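Local coordinates for protein cytochrome P450 CYP260B1 (Sorangium cellulosum, PDB 5HIW) that is a bacterial cytochrome P450, a mainly helical protein that binds haem as its prosthetic group, at residues T62-G66 against I67-A71; T81-R84 against R85-A89; E113-V116 against R117-R120. All blocks are in the same frame, centred on the assembly; numbering follows the deposited sequence.

In the fold
The three contacts follow one another along the chain, each made within a single continuous stretch. Interaction 1 folds the loop between strand 58-59 and helix 77-90, and interaction 2 lies on that helix; their centres are about 18 Å apart and their nearest atoms about 7 Å. Without touching, they supply Y63 and R84 to the two different propionates of one haem, and both meet helix 218-229. Interaction 3 closes helix 93-113 at the protein surface, with its centre about 41 Å from each of the others. The principle illustrated is that similar local turns and helical contacts can build a cofactor pocket in one place and merely redirect the chain in another.

Interaction 1: residues T62-G66 against I67-A71; sequences TYDTG and IMKGA. With HEM (protoporphyrin IX containing Fe), chain B.
D64 and G70 close a compact loop of the P450 fold, the connection into the helix that flanks the haem propionates. D64 is the centre of an inverse gamma turn, and its carboxylate reaches across to the type II beta turn M68-A71. With CG lying opposite the backbone N (chi1 -159°), D64 brings OD1 up to G70 N at 2.8 Å, so that the amide meets the oxygen nearly in line with its C-O bond. The same OD1 touches K69 CG at 3.2 Å, where the two side chains slant across each other; the ammonium group of K69 leads away, so this is no salt bridge. G70, with its positive phi, takes the third position of the turn, which A71 N closes onto M68 O.

Further backbone links tighten the loop: K69 N donates to G66 O at 3.0 Å, from above the carbonyl plane, and M68 N makes a weaker bond to T65 O. M68 lies against the loop, its CB 3.3 Å from Y63 O. Bends at chi2 and chi3 curl the thioether round until CE lies 4.3 Å from Y63 CD1, while I67 and M68 also pack on L227 of helix 218-229. In this conformer of Y63, one of two modelled, propionate oxygen O2A lies at the ring edge, in plane, and accepts a hydrogen bond from Y63 OH at 2.7 Å.

Interaction 2: residues T81-R84 against R85-A89; sequences TRMR and RLFNA. With HEM (protoporphyrin IX containing Fe), chain B.
Successive turns of helix 77-90 join T81-R84 to R85-A89 through i to i+4 backbone bonds. F87 N donates to M83 O at 3.1 Å, N88 N to R84 O at 2.8 Å, and R85 N to T81 O; the bond from L86 N to R82 O is long and weak.

On this frame the side chains divide by helix face. On the haem side, R84 CG lies opposite the backbone N, and a bend at chi2 (60°) turns the chain toward N88 and the haem. NE donates a hydrogen bond to N88 OD1 (3.0 Å), which lies somewhat out of the guanidinium plane. NH1 donates to haem O2D (2.8 Å). The guanidinium and the N88 amide planes stand 81° apart, with O2D at the guanidinium edge. Two anchors thus limit the rotation of the group, and Y337 O is a further acceptor for NH1.

M83 runs alongside L86, its CE 3.6 Å from L86 CD2, and slants across F87 with the same methyl 4.1 Å from F87 CE1. The F87 ring presents its edge to M83 O. On another side, one of two modelled conformers of R82 sets its guanidinium plane almost perpendicular to that of R85, which is salt-bridged to E210. Around the helix, F87 and L86 rest on V221 of helix 218-229, and L86 packs against A206 and I207 of helix 199-209.

Interaction 3: residues E113-V116 against R117-R120; sequences ERLV and RKER
K118 N donates to L115 O at 3.0 Å, the one direct hydrogen bond between the two halves of this turn. The amide lies above the carbonyl plane of L115, closing the type I turn L115-K118, and the bond is fairly straight at the hydrogen (158°). A type I turn from E113 to V116 precedes it, closed by V116 N on E113 O, so that two turns overlap in sequence. V116 O also accepts a hydrogen bond from a water at 2.8 Å; that water is modelled implausibly close to K118 O, which leaves a bridge between the two carbonyls doubtful.

The aliphatic parts of the side chains lie over the turn. K118 has CG opposite its carbonyl carbon (chi1 -61°), which carries the chain back across it: the CB methylene touches the carbonyl oxygen L115 O at 3.4 Å, and CD crosses L115 at a slant, 4.2 Å from its CD2. With R117 bent at chi2, its CD lies 3.8 Å from V116 CG1.

L115 is buried, packing on L355 of helix 341-358, on F359 and on L123 of helix 123-128, while V116 touches R358. Far from the haem, the paired type I turns form a surface connection that ends helix 93-113 and leads into strand 120-122, a helix-to-strand connection at the surface of the P450 fold.

Interaction 1: residues T62-G66 against I67-A71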
loop_
_atom_site.group_PDB
_atom_site.type_symbol
_atom_site.label_atom_id
_atom_site.label_comp_id
_atom_site.label_asym_id
_atom_site.label_seq_id
_atom_site.Cartn_x
_atom_site.Cartn_y
_atom_site.Cartn_z
ATOM N N THR A 62 13.398 -4.804 -12.587
ATOM C CA THR A 62 13.930 -5.232 -11.275
ATOM C C THR A 62 12.931 -6.046 -10.511
ATOM O O THR A 62 13.312 -6.899 -9.714
ATOM C CB THR A 62 14.394 -4.081 -10.367
ATOM O OG1 THR A 62 13.279 -3.279 -10.021
ATOM C CG2 THR A 62 15.445 -3.224 -11.007
ATOM N N TYR A 63 11.642 -5.877 -10.812
ATOM C CA TYR A 63 10.591 -6.636 -10.126
ATOM C C TYR A 63 10.467 -8.040 -10.675
ATOM O O TYR A 63 9.813 -8.849 -10.059
ATOM C CB TYR A 63 9.186 -6.064 -10.360
ATOM C CG TYR A 63 8.670 -4.892 -9.548
ATOM C CD1 TYR A 63 8.212 -5.047 -8.226
ATOM C CD2 TYR A 63 8.470 -3.658 -10.162
ATOM C CE1 TYR A 63 7.686 -3.954 -7.516
ATOM C CE2 TYR A 63 7.919 -2.579 -9.476
ATOM C CZ TYR A 63 7.533 -2.718 -8.157
ATOM O OH TYR A 63 6.969 -1.619 -7.529
ATOM N N ASP A 64 11.013 -8.305 -11.874
ATOM C CA ASP A 64 10.737 -9.561 -12.649
ATOM C C ASP A 64 11.650 -10.725 -12.242
ATOM O O ASP A 64 12.538 -11.148 -12.997
ATOM C CB ASP A 64 10.884 -9.253 -14.127
ATOM C CG ASP A 64 10.185 -10.230 -15.020
ATOM O OD1 ASP A 64 9.442 -11.098 -14.561
ATOM O OD2 ASP A 64 10.329 -10.074 -16.258
ATOM N N THR A 65 11.367 -11.232 -11.049
ATOM C CA THR A 65 12.189 -12.197 -10.368
ATOM C C THR A 65 11.354 -12.938 -9.321
ATOM O O THR A 65 10.329 -12.437 -8.777
ATOM C CB THR A 65 13.415 -11.536 -9.716
ATOM O OG1 THR A 65 14.293 -12.558 -9.251
ATOM C CG2 THR A 65 13.005 -10.694 -8.518
ATOM N N GLY A 66 11.787 -14.154 -9.043
ATOM C CA GLY A 66 11.148 -14.959 -8.046
ATOM C C GLY A 66 9.697 -15.108 -8.334
ATOM O O GLY A 66 9.319 -15.276 -9.494
ATOM N N ILE A 67 8.878 -14.984 -7.279
ATOM C CA ILE A 67 7.458 -15.267 -7.366
ATOM C C ILE A 67 6.742 -14.135 -8.082
ATOM O O ILE A 67 5.587 -14.307 -8.444
ATOM C CB ILE A 67 6.785 -15.471 -6.005
ATOM C CG1 ILE A 67 6.675 -14.136 -5.210
ATOM C CG2 ILE A 67 7.499 -16.501 -5.147
ATOM C CD1 ILE A 67 6.231 -14.354 -3.770
ATOM N N MET A 68 7.422 -13.036 -8.300
ATOM C CA MET A 68 6.863 -11.945 -9.097
ATOM C C MET A 68 7.137 -12.074 -10.595
ATOM O O MET A 68 6.681 -11.205 -11.385
ATOM C CB MET A 68 7.433 -10.607 -8.640
ATOM C CG MET A 68 7.141 -10.250 -7.185
ATOM S SD MET A 68 5.391 -9.887 -7.025
ATOM C CE MET A 68 5.384 -8.323 -7.964
ATOM N N LYS A 69 7.859 -13.110 -11.013
ATOM C CA LYS A 69 8.247 -13.192 -12.433
ATOM C C LYS A 69 7.028 -13.256 -13.350
ATOM O O LYS A 69 6.117 -14.050 -13.141
ATOM C CB LYS A 69 9.200 -14.371 -12.696
ATOM C CG LYS A 69 9.936 -14.239 -14.045
ATOM C CD LYS A 69 11.129 -15.180 -14.200
ATOM C CE LYS A 69 10.711 -16.566 -14.671
ATOM N NZ LYS A 69 11.732 -17.634 -14.396
ATOM N N GLY A 70 6.993 -12.402 -14.382
ATOM C CA GLY A 70 5.879 -12.453 -15.347
ATOM C C GLY A 70 4.571 -11.887 -14.844
ATOM O O GLY A 70 3.566 -12.011 -15.512
ATOM N N ALA A 71 4.579 -11.236 -13.659
ATOM C CA ALA A 71 3.355 -10.672 -13.055
ATOM C C ALA A 71 3.020 -9.275 -13.631
ATOM O O ALA A 71 3.842 -8.640 -14.302
ATOM C CB ALA A 71 3.481 -10.591 -11.530
HETATM C CHA HEM B . 0.768 -1.026 -7.944
HETATM C CHB HEM B . 0.702 1.331 -3.692
HETATM C CHC HEM B . -3.124 -1.228 -2.331
HETATM C CHD HEM B . -2.387 -4.117 -6.081
HETATM C C1A HEM B . 1.047 -0.120 -6.961
HETATM C C2A HEM B . 2.048 0.888 -7.012
HETATM C C3A HEM B . 2.006 1.579 -5.830
HETATM C C4A HEM B . 1.050 0.915 -4.994
HETATM C CMA HEM B . 2.926 2.751 -5.432
HETATM C CAA HEM B . 2.902 1.243 -8.224
HETATM C CBA HEM B . 4.081 0.262 -8.336
HETATM C CGA HEM B . 5.095 0.700 -9.335
HETATM O O1A HEM B . 4.804 1.606 -10.183
HETATM O O2A HEM B . 6.284 0.313 -9.211
HETATM C C1B HEM B . -0.288 0.822 -2.942
HETATM C C2B HEM B . -0.678 1.404 -1.687
HETATM C C3B HEM B . -1.788 0.671 -1.313
HETATM C C4B HEM B . -2.033 -0.362 -2.321
HETATM C CMB HEM B . -0.036 2.530 -0.857
HETATM C CAB HEM B . -2.453 0.915 -0.056
HETATM C CBB HEM B . -3.288 0.181 0.600
HETATM C C1C HEM B . -3.272 -2.262 -3.254
HETATM C C2C HEM B . -4.338 -3.214 -3.166
HETATM C C3C HEM B . -4.111 -4.037 -4.234
HETATM C C4C HEM B . -2.925 -3.624 -4.912
HETATM C CMC HEM B . -5.364 -3.143 -2.060
HETATM C CAC HEM B . -4.912 -5.198 -4.667
HETATM C CBC HEM B . -6.214 -5.250 -4.426
HETATM C C1D HEM B . -1.456 -3.457 -6.873
HETATM C C2D HEM B . -1.065 -4.046 -8.182
HETATM C C3D HEM B . -0.184 -3.202 -8.703
HETATM C C4D HEM B . -0.072 -2.098 -7.736
HETATM C CMD HEM B . -1.490 -5.379 -8.768
HETATM C CAD HEM B . 0.496 -3.269 -10.081
HETATM C CBD HEM B . -0.348 -2.473 -11.058
HETATM C CGD HEM B . 0.212 -2.495 -12.487
HETATM O O1D HEM B . 1.431 -2.753 -12.735
HETATM O O2D HEM B . -0.543 -2.233 -13.482
HETATM N NA HEM B . 0.427 -0.059 -5.694
HETATM N NB HEM B . -1.191 -0.113 -3.318
HETATM N NC HEM B . -2.486 -2.459 -4.302
HETATM N ND HEM B . -0.811 -2.288 -6.638
HETATM FE FE HEM B . -1.021 -1.209 -5.037
HETATM O O HOH W 1 0.552 -2.539 -4.025
#

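Interaction 2: residues T81-R84 against R85-A89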
loop_
_atom_site.group_PDB
_atom_site.type_symbol
_atom_site.label_atom_id
_atom_site.label_comp_id
_atom_site.label_asym_id
_atom_site.label_seq_id
_atom_site.Cartn_x
_atom_site.Cartn_y
_atom_site.Cartn_z
ATOM N N THR A 81 -1.200 -3.974 -21.191
ATOM C CA THR A 81 -2.522 -3.464 -21.462
ATOM C C THR A 81 -3.622 -4.490 -21.327
ATOM O O THR A 81 -4.688 -4.169 -20.768
ATOM C CB THR A 81 -2.593 -2.771 -22.861
ATOM O OG1 THR A 81 -1.542 -1.798 -22.915
ATOM C CG2 THR A 81 -3.974 -2.089 -23.044
ATOM N N ARG A 82 -3.367 -5.689 -21.849
ATOM C CA ARG A 82 -4.307 -6.809 -21.865
ATOM C C ARG A 82 -4.600 -7.320 -20.422
ATOM O O ARG A 82 -5.753 -7.481 -20.010
ATOM C CB ARG A 82 -3.728 -7.933 -22.778
ATOM C CG ARG A 82 -4.621 -9.170 -22.966
ATOM C CD ARG A 82 -4.064 -10.274 -23.900
ATOM N NE ARG A 82 -3.908 -9.838 -25.293
ATOM C CZ ARG A 82 -4.914 -9.688 -26.152
ATOM N NH1 ARG A 82 -6.169 -9.913 -25.788
ATOM N NH2 ARG A 82 -4.666 -9.261 -27.372
ATOM N N MET A 83 -3.544 -7.508 -19.640
ATOM C CA MET A 83 -3.674 -8.042 -18.270
ATOM C C MET A 83 -4.273 -6.951 -17.390
ATOM O O MET A 83 -5.131 -7.208 -16.598
ATOM C CB MET A 83 -2.341 -8.512 -17.729
ATOM C CG MET A 83 -1.811 -9.735 -18.462
ATOM S SD MET A 83 -3.007 -11.077 -18.518
ATOM C CE MET A 83 -3.540 -11.108 -16.799
ATOM N N ARG A 84 -3.847 -5.715 -17.591
ATOM C CA ARG A 84 -4.418 -4.608 -16.851
ATOM C C ARG A 84 -5.937 -4.463 -17.031
ATOM O O ARG A 84 -6.682 -4.108 -16.095
ATOM C CB ARG A 84 -3.670 -3.289 -17.180
ATOM C CG ARG A 84 -4.177 -2.039 -16.432
ATOM C CD ARG A 84 -4.053 -2.223 -14.918
ATOM N NE ARG A 84 -4.555 -1.041 -14.224
ATOM C CZ ARG A 84 -3.842 -0.183 -13.480
ATOM N NH1 ARG A 84 -2.560 -0.355 -13.215
ATOM N NH2 ARG A 84 -4.475 0.834 -12.934
ATOM N N ARG A 85 -6.432 -4.755 -18.243
ATOM C CA ARG A 85 -7.866 -4.700 -18.505
ATOM C C ARG A 85 -8.654 -5.707 -17.673
ATOM O O ARG A 85 -9.746 -5.421 -17.156
ATOM C CB ARG A 85 -8.160 -4.924 -20.019
ATOM C CG ARG A 85 -8.199 -3.646 -20.854
ATOM C CD ARG A 85 -9.057 -3.844 -22.130
ATOM N NE ARG A 85 -8.980 -5.245 -22.607
ATOM C CZ ARG A 85 -8.128 -5.718 -23.534
ATOM N NH1 ARG A 85 -7.265 -4.924 -24.183
ATOM N NH2 ARG A 85 -8.165 -7.012 -23.845
ATOM N N LEU A 86 -8.077 -6.881 -17.534
ATOM C CA LEU A 86 -8.646 -7.949 -16.661
ATOM C C LEU A 86 -8.687 -7.462 -15.235
ATOM O O LEU A 86 -9.706 -7.507 -14.626
ATOM C CB LEU A 86 -7.766 -9.167 -16.662
ATOM C CG LEU A 86 -8.047 -10.295 -15.683
ATOM C CD1 LEU A 86 -9.462 -10.726 -15.963
ATOM C CD2 LEU A 86 -7.018 -11.379 -16.029
ATOM N N PHE A 87 -7.528 -7.039 -14.698
ATOM C CA PHE A 87 -7.540 -6.454 -13.307
ATOM C C PHE A 87 -8.510 -5.322 -13.131
ATOM O O PHE A 87 -9.192 -5.252 -12.139
ATOM C CB PHE A 87 -6.111 -6.064 -12.890
ATOM C CG PHE A 87 -5.208 -7.233 -12.569
ATOM C CD1 PHE A 87 -4.616 -7.994 -13.570
ATOM C CD2 PHE A 87 -4.979 -7.602 -11.259
ATOM C CE1 PHE A 87 -3.773 -9.027 -13.313
ATOM C CE2 PHE A 87 -4.141 -8.666 -10.964
ATOM C CZ PHE A 87 -3.517 -9.382 -11.981
ATOM N N ASN A 88 -8.585 -4.389 -14.093
ATOM C CA ASN A 88 -9.514 -3.271 -13.950
ATOM C C ASN A 88 -10.959 -3.758 -13.836
ATOM O O ASN A 88 -11.783 -3.185 -13.066
ATOM C CB ASN A 88 -9.412 -2.259 -15.093
ATOM C CG ASN A 88 -8.127 -1.461 -15.060
ATOM O OD1 ASN A 88 -7.517 -1.334 -14.028
ATOM N ND2 ASN A 88 -7.737 -0.885 -16.204
ATOM N N ALA A 89 -11.271 -4.824 -14.548
ATOM C CA ALA A 89 -12.629 -5.353 -14.540
ATOM C C ALA A 89 -12.995 -5.985 -13.227
ATOM O O ALA A 89 -14.131 -5.984 -12.843
ATOM C CB ALA A 89 -12.847 -6.379 -15.673
HETATM C CHA HEM B . 0.768 -1.026 -7.944
HETATM C CHB HEM B . 0.702 1.331 -3.692
HETATM C CHC HEM B . -3.124 -1.228 -2.331
HETATM C CHD HEM B . -2.387 -4.117 -6.081
HETATM C C1A HEM B . 1.047 -0.120 -6.961
HETATM C C2A HEM B . 2.048 0.888 -7.012
HETATM C C3A HEM B . 2.006 1.579 -5.830
HETATM C C4A HEM B . 1.050 0.915 -4.994
HETATM C CMA HEM B . 2.926 2.751 -5.432
HETATM C CAA HEM B . 2.902 1.243 -8.224
HETATM C CBA HEM B . 4.081 0.262 -8.336
HETATM C CGA HEM B . 5.095 0.700 -9.335
HETATM O O1A HEM B . 4.804 1.606 -10.183
HETATM O O2A HEM B . 6.284 0.313 -9.211
HETATM C C1B HEM B . -0.288 0.822 -2.942
HETATM C C2B HEM B . -0.678 1.404 -1.687
HETATM C C3B HEM B . -1.788 0.671 -1.313
HETATM C C4B HEM B . -2.033 -0.362 -2.321
HETATM C CMB HEM B . -0.036 2.530 -0.857
HETATM C CAB HEM B . -2.453 0.915 -0.056
HETATM C CBB HEM B . -3.288 0.181 0.600
HETATM C C1C HEM B . -3.272 -2.262 -3.254
HETATM C C2C HEM B . -4.338 -3.214 -3.166
HETATM C C3C HEM B . -4.111 -4.037 -4.234
HETATM C C4C HEM B . -2.925 -3.624 -4.912
HETATM C CMC HEM B . -5.364 -3.143 -2.060
HETATM C CAC HEM B . -4.912 -5.198 -4.667
HETATM C CBC HEM B . -6.214 -5.250 -4.426
HETATM C C1D HEM B . -1.456 -3.457 -6.873
HETATM C C2D HEM B . -1.065 -4.046 -8.182
HETATM C C3D HEM B . -0.184 -3.202 -8.703
HETATM C C4D HEM B . -0.072 -2.098 -7.736
HETATM C CMD HEM B . -1.490 -5.379 -8.768
HETATM C CAD HEM B . 0.496 -3.269 -10.081
HETATM C CBD HEM B . -0.348 -2.473 -11.058
HETATM C CGD HEM B . 0.212 -2.495 -12.487
HETATM O O1D HEM B . 1.431 -2.753 -12.735
HETATM O O2D HEM B . -0.543 -2.233 -13.482
HETATM N NA HEM B . 0.427 -0.059 -5.694
HETATM N NB HEM B . -1.191 -0.113 -3.318
HETATM N NC HEM B . -2.486 -2.459 -4.302
HETATM N ND HEM B . -0.811 -2.288 -6.638
HETATM FE FE HEM B . -1.021 -1.209 -5.037
HETATM O O HOH W 1 0.552 -2.539 -4.025
#

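Interaction 3: residues E113-V116 against R117-R120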
loop_
_atom_site.group_PDB
_atom_site.type_symbol
_atom_site.label_atom_id
_atom_site.label_comp_id
_atom_site.label_asym_id
_atom_site.label_seq_id
_atom_site.Cartn_x
_atom_site.Cartn_y
_atom_site.Cartn_z
ATOM N N GLU A 113 -16.010 -4.873 16.883
ATOM C CA GLU A 113 -16.705 -5.566 17.976
ATOM C C GLU A 113 -15.722 -6.077 19.026
ATOM O O GLU A 113 -15.987 -6.010 20.242
ATOM C CB GLU A 113 -17.529 -6.754 17.434
ATOM C CG GLU A 113 -18.175 -7.644 18.499
ATOM C CD GLU A 113 -19.191 -6.873 19.297
ATOM O OE1 GLU A 113 -19.838 -6.040 18.647
ATOM O OE2 GLU A 113 -19.335 -7.066 20.534
ATOM N N ARG A 114 -14.585 -6.598 18.566
ATOM C CA ARG A 114 -13.576 -7.138 19.474
ATOM C C ARG A 114 -13.055 -6.082 20.402
ATOM O O ARG A 114 -12.525 -6.441 21.436
ATOM C CB ARG A 114 -12.377 -7.774 18.768
ATOM C CG ARG A 114 -12.669 -9.061 17.975
ATOM C CD ARG A 114 -11.515 -9.482 17.046
ATOM N NE ARG A 114 -11.996 -10.506 16.113
ATOM C CZ ARG A 114 -11.670 -10.623 14.814
ATOM N NH1 ARG A 114 -10.766 -9.829 14.215
ATOM N NH2 ARG A 114 -12.235 -11.610 14.119
ATOM N N LEU A 115 -13.130 -4.791 20.041
ATOM C CA LEU A 115 -12.534 -3.769 20.884
ATOM C C LEU A 115 -13.491 -3.217 21.915
ATOM O O LEU A 115 -13.098 -2.404 22.773
ATOM C CB LEU A 115 -11.968 -2.617 20.046
ATOM C CG LEU A 115 -10.834 -2.960 19.049
ATOM C CD1 LEU A 115 -10.336 -1.676 18.335
ATOM C CD2 LEU A 115 -9.691 -3.633 19.789
ATOM N N VAL A 116 -14.748 -3.629 21.797
ATOM C CA VAL A 116 -15.845 -2.935 22.447
ATOM C C VAL A 116 -15.738 -2.943 23.984
ATOM O O VAL A 116 -16.191 -1.994 24.642
ATOM C CB VAL A 116 -17.202 -3.526 21.991
ATOM C CG1 VAL A 116 -18.283 -3.401 23.072
ATOM C CG2 VAL A 116 -17.639 -2.844 20.703
ATOM N N ARG A 117 -15.178 -3.986 24.581
ATOM C CA ARG A 117 -15.153 -3.934 26.052
ATOM C C ARG A 117 -13.803 -3.476 26.544
ATOM O O ARG A 117 -13.534 -3.570 27.721
ATOM C CB ARG A 117 -15.548 -5.264 26.703
ATOM C CG ARG A 117 -16.997 -5.758 26.510
ATOM C CD ARG A 117 -18.108 -4.716 26.608
ATOM N NE ARG A 117 -18.282 -4.058 27.910
ATOM C CZ ARG A 117 -18.876 -2.863 28.072
ATOM N NH1 ARG A 117 -19.342 -2.210 27.009
ATOM N NH2 ARG A 117 -19.011 -2.309 29.291
ATOM N N LYS A 118 -12.957 -2.943 25.675
ATOM C CA LYS A 118 -11.619 -2.670 26.085
ATOM C C LYS A 118 -11.429 -1.214 26.381
ATOM O O LYS A 118 -12.162 -0.373 25.879
ATOM C CB LYS A 118 -10.628 -3.140 25.033
ATOM C CG LYS A 118 -10.720 -4.644 24.808
ATOM C CD LYS A 118 -9.817 -5.133 23.708
ATOM C CE LYS A 118 -8.367 -4.905 24.029
ATOM N NZ LYS A 118 -7.562 -5.980 23.376
ATOM N N GLU A 119 -10.421 -0.954 27.213
ATOM C CA GLU A 119 -10.054 0.374 27.646
ATOM C C GLU A 119 -8.966 0.995 26.740
ATOM O O GLU A 119 -8.916 2.193 26.535
ATOM C CB GLU A 119 -9.536 0.299 29.110
ATOM C CG GLU A 119 -10.591 -0.067 30.184
ATOM C CD GLU A 119 -11.493 1.100 30.583
ATOM O OE1 GLU A 119 -11.024 2.251 30.496
ATOM O OE2 GLU A 119 -12.666 0.898 30.980
ATOM N N ARG A 120 -8.042 0.195 26.247
ATOM C CA ARG A 120 -7.045 0.714 25.343
ATOM C C ARG A 120 -6.922 -0.235 24.174
ATOM O O ARG A 120 -7.406 -1.386 24.190
ATOM C CB ARG A 120 -5.674 0.881 26.035
ATOM C CG ARG A 120 -5.766 1.668 27.348
ATOM C CD ARG A 120 -4.402 2.080 27.857
ATOM N NE ARG A 120 -4.500 2.929 29.068
ATOM C CZ ARG A 120 -3.523 3.099 29.966
ATOM N NH1 ARG A 120 -2.349 2.490 29.829
ATOM N NH2 ARG A 120 -3.720 3.878 31.027
HETATM O O HOH W 2 -14.494 0.116 25.420
#